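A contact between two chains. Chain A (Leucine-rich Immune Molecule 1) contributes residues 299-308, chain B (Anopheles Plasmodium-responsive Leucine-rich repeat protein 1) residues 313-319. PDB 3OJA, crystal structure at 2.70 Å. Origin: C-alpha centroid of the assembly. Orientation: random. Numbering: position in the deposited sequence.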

# COMPACT_ATOMS: atom_id res chain seq x y z
N LEU A 299 -19.81 -23.13 7.76
CA LEU A 299 -19.04 -21.92 7.47
C LEU A 299 -18.37 -22.01 6.12
O LEU A 299 -17.66 -22.96 5.82
CB LEU A 299 -17.94 -21.70 8.51
CG LEU A 299 -18.43 -21.27 9.88
CD1 LEU A 299 -17.34 -21.64 10.87
CD2 LEU A 299 -18.78 -19.79 9.94
N PRO A 300 -18.57 -20.98 5.32
CA PRO A 300 -18.09 -20.97 3.93
C PRO A 300 -16.62 -21.23 3.92
O PRO A 300 -16.19 -22.12 3.17
CB PRO A 300 -18.37 -19.56 3.45
CG PRO A 300 -19.41 -19.01 4.43
CD PRO A 300 -19.28 -19.76 5.71
N ALA A 301 -15.85 -20.48 4.71
CA ALA A 301 -14.38 -20.63 4.73
C ALA A 301 -13.77 -19.82 5.90
O ALA A 301 -13.23 -18.70 5.71
CB ALA A 301 -13.80 -20.23 3.38
N PRO A 302 -13.89 -20.36 7.13
CA PRO A 302 -13.60 -19.63 8.36
C PRO A 302 -12.18 -19.21 8.38
O PRO A 302 -12.05 -18.07 8.81
CB PRO A 302 -13.80 -20.67 9.46
CG PRO A 302 -14.41 -21.84 8.80
CD PRO A 302 -13.97 -21.81 7.38
N PHE A 303 -11.18 -20.02 7.95
CA PHE A 303 -9.78 -19.57 7.98
C PHE A 303 -9.48 -18.42 7.06
O PHE A 303 -8.86 -17.47 7.45
CB PHE A 303 -8.78 -20.69 7.75
CG PHE A 303 -8.85 -21.77 8.80
CD1 PHE A 303 -9.08 -21.45 10.12
CD2 PHE A 303 -8.76 -23.11 8.45
CE1 PHE A 303 -9.22 -22.42 11.06
CE2 PHE A 303 -8.87 -24.06 9.41
CZ PHE A 303 -9.08 -23.71 10.71
N ALA A 304 -9.94 -18.50 5.84
CA ALA A 304 -9.75 -17.40 4.95
C ALA A 304 -10.38 -16.12 5.54
O ALA A 304 -9.76 -15.06 5.50
CB ALA A 304 -10.26 -17.72 3.63
N ASP A 305 -11.57 -16.18 6.13
CA ASP A 305 -12.17 -14.91 6.52
C ASP A 305 -11.39 -14.30 7.68
O ASP A 305 -11.30 -13.08 7.78
CB ASP A 305 -13.65 -14.99 6.87
CG ASP A 305 -14.56 -15.21 5.65
OD1 ASP A 305 -14.41 -14.58 4.55
OD2 ASP A 305 -15.49 -16.03 5.84
N ARG A 306 -10.77 -15.14 8.52
CA ARG A 306 -9.95 -14.61 9.62
C ARG A 306 -8.70 -13.91 9.12
O ARG A 306 -8.29 -12.89 9.68
CB ARG A 306 -9.51 -15.70 10.60
CG ARG A 306 -10.39 -15.86 11.77
CD ARG A 306 -10.31 -17.27 12.28
NE ARG A 306 -11.42 -17.62 13.15
CZ ARG A 306 -11.33 -18.49 14.15
NH1 ARG A 306 -10.16 -19.08 14.37
NH2 ARG A 306 -12.40 -18.79 14.88
N LEU A 307 -8.09 -14.51 8.09
CA LEU A 307 -6.87 -13.98 7.51
C LEU A 307 -7.21 -12.68 6.75
O LEU A 307 -6.51 -11.72 6.84
CB LEU A 307 -6.21 -15.01 6.59
CG LEU A 307 -4.87 -14.55 6.05
CD1 LEU A 307 -4.10 -13.80 7.11
CD2 LEU A 307 -4.04 -15.70 5.55
N ILE A 308 -8.33 -12.63 6.06
CA ILE A 308 -8.69 -11.42 5.38
C ILE A 308 -8.84 -10.25 6.36
O ILE A 308 -8.44 -9.13 6.06
CB ILE A 308 -9.96 -11.63 4.58
CG1 ILE A 308 -9.65 -12.51 3.37
CG2 ILE A 308 -10.54 -10.28 4.20
CD1 ILE A 308 -10.81 -12.74 2.46
N LEU B 313 -5.59 -9.12 -2.39
CA LEU B 313 -6.53 -10.24 -2.49
C LEU B 313 -5.89 -11.52 -2.02
O LEU B 313 -4.70 -11.78 -2.24
CB LEU B 313 -7.06 -10.40 -3.90
CG LEU B 313 -7.78 -9.17 -4.38
CD1 LEU B 313 -7.94 -9.22 -5.92
CD2 LEU B 313 -9.14 -8.92 -3.64
N LEU B 314 -6.74 -12.28 -1.33
CA LEU B 314 -6.36 -13.49 -0.60
C LEU B 314 -7.23 -14.66 -1.02
O LEU B 314 -6.75 -15.66 -1.51
CB LEU B 314 -6.52 -13.32 0.90
CG LEU B 314 -6.27 -14.71 1.51
CD1 LEU B 314 -4.81 -14.81 1.74
CD2 LEU B 314 -7.08 -15.03 2.79
N HIS B 315 -8.52 -14.50 -0.80
CA HIS B 315 -9.48 -15.50 -1.22
C HIS B 315 -10.46 -15.00 -2.31
O HIS B 315 -11.33 -14.17 -2.02
CB HIS B 315 -10.25 -15.93 -0.00
CG HIS B 315 -11.02 -17.21 -0.17
ND1 HIS B 315 -12.19 -17.28 -0.90
CD2 HIS B 315 -10.83 -18.43 0.38
CE1 HIS B 315 -12.68 -18.51 -0.82
NE2 HIS B 315 -11.89 -19.22 -0.04
N VAL B 316 -10.31 -15.48 -3.55
CA VAL B 316 -11.13 -14.98 -4.64
C VAL B 316 -11.91 -16.10 -5.33
O VAL B 316 -12.80 -15.84 -6.12
CB VAL B 316 -10.32 -14.13 -5.68
CG1 VAL B 316 -9.66 -12.96 -5.03
CG2 VAL B 316 -9.31 -14.94 -6.38
N GLU B 317 -11.64 -17.35 -4.99
CA GLU B 317 -12.19 -18.50 -5.67
C GLU B 317 -13.72 -18.51 -5.88
O GLU B 317 -14.19 -19.06 -6.87
CB GLU B 317 -11.74 -19.73 -4.91
CG GLU B 317 -12.51 -20.95 -5.19
CD GLU B 317 -11.92 -22.25 -4.63
OE1 GLU B 317 -10.99 -22.16 -3.78
OE2 GLU B 317 -12.36 -23.36 -5.10
N ARG B 318 -14.51 -17.91 -4.99
CA ARG B 318 -15.96 -17.94 -5.14
C ARG B 318 -16.42 -17.03 -6.25
O ARG B 318 -17.57 -17.14 -6.71
CB ARG B 318 -16.68 -17.55 -3.88
CG ARG B 318 -16.29 -18.31 -2.59
CD ARG B 318 -17.17 -17.83 -1.47
NE ARG B 318 -18.52 -18.21 -1.80
CZ ARG B 318 -19.58 -18.00 -1.04
NH1 ARG B 318 -19.49 -17.38 0.13
NH2 ARG B 318 -20.75 -18.45 -1.49
N ASN B 319 -15.53 -16.16 -6.72
CA ASN B 319 -15.79 -15.40 -7.92
C ASN B 319 -15.76 -16.18 -9.23
O ASN B 319 -15.88 -15.58 -10.33
CB ASN B 319 -14.87 -14.24 -7.99
CG ASN B 319 -15.15 -13.30 -6.88
OD1 ASN B 319 -16.08 -12.47 -6.97
ND2 ASN B 319 -14.38 -13.44 -5.77

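No hydrogen bond crosses between these two stretches, although a histidine and an arginine both reach the interface. The contact rests on van der Waals packing alone. It is small, with 309 Å² buried when both sides are summed.

Chain A supplies a short lead-in followed by a helix that starts at Pro A302 and runs on past Ile A308. Ala A301 holds the N-cap position. The first turns are regular: Asp A305 N donates to Ala A301 O at 3.0 Å, and Ile A308 N donates to Ala A304 O at 2.9 Å. Chain B is irregular here, a loop that ends in a 3-10 segment from Glu B317 to Asn B319. The two backbones run in opposite senses, since Pro A300 lies nearest Arg B318 and Ile A308 nearest Leu B314. They come closest in the middle, where Ala A304 CA and His B315 CA are 6.5 Å apart. The alanine methyl packs directly against the imidazole there.

Leu B314 loses more area to the other stretch than any other residue, 77 Å². Its CD2 methyl sits among three residues of the helix. Leu B314 CD2 is 3.6 Å from Ile A308 CG1, 3.9 Å from Leu A307 CB and 4.2 Å from Ala A304 CB. Leu B314 CD2 also lies 3.8 Å from Ala A304 O. That oxygen already accepts the helical bond from Ile A308 N, so the methyl does not leave it without a partner. The side chains that meet here are all apolar, and such packing gains by excluding water.

His B315 is the second centre. Its ring meets the two alanines. His B315 CD2 is 3.4 Å from Ala A304 CB, and His B315 NE2 is 4.0 Å from Ala A301 CB. Both methyls approach the ring obliquely. Neither can hydrogen-bond to a ring nitrogen, so the imidazole serves here as a packing surface. Ile A308 CD1 reaches His B315 CB at 4.1 Å. The CA-to-CB bond of Ile A308 points sideways, but the end of the side chain comes nearer, and this brings it to both Leu B314 and His B315.

Toward the start of the chain A stretch the contact thins out. Arg B318 NH1 lies 4.1 Å from Pro A300 CB, again oblique to the guanidinium. The proline side chain offers no acceptor, so this is a loose contact between a charged group and a hydrocarbon ring. Both residues are exposed, and both also touch a crystal neighbour.

Leu B313 and Val B316 point away from chain A, while Leu B314 and His B315 between them point toward it. Farther along, Asn B319 ND2 donates to Val B316 O at 2.9 Å, and Asn B319 N donates to Val B316 O at 2.8 Å. These two bonds tie the 3-10 segment back to the loop. On chain A, Asp A305 and Arg A306 direct their CA-to-CB bonds away from the partner.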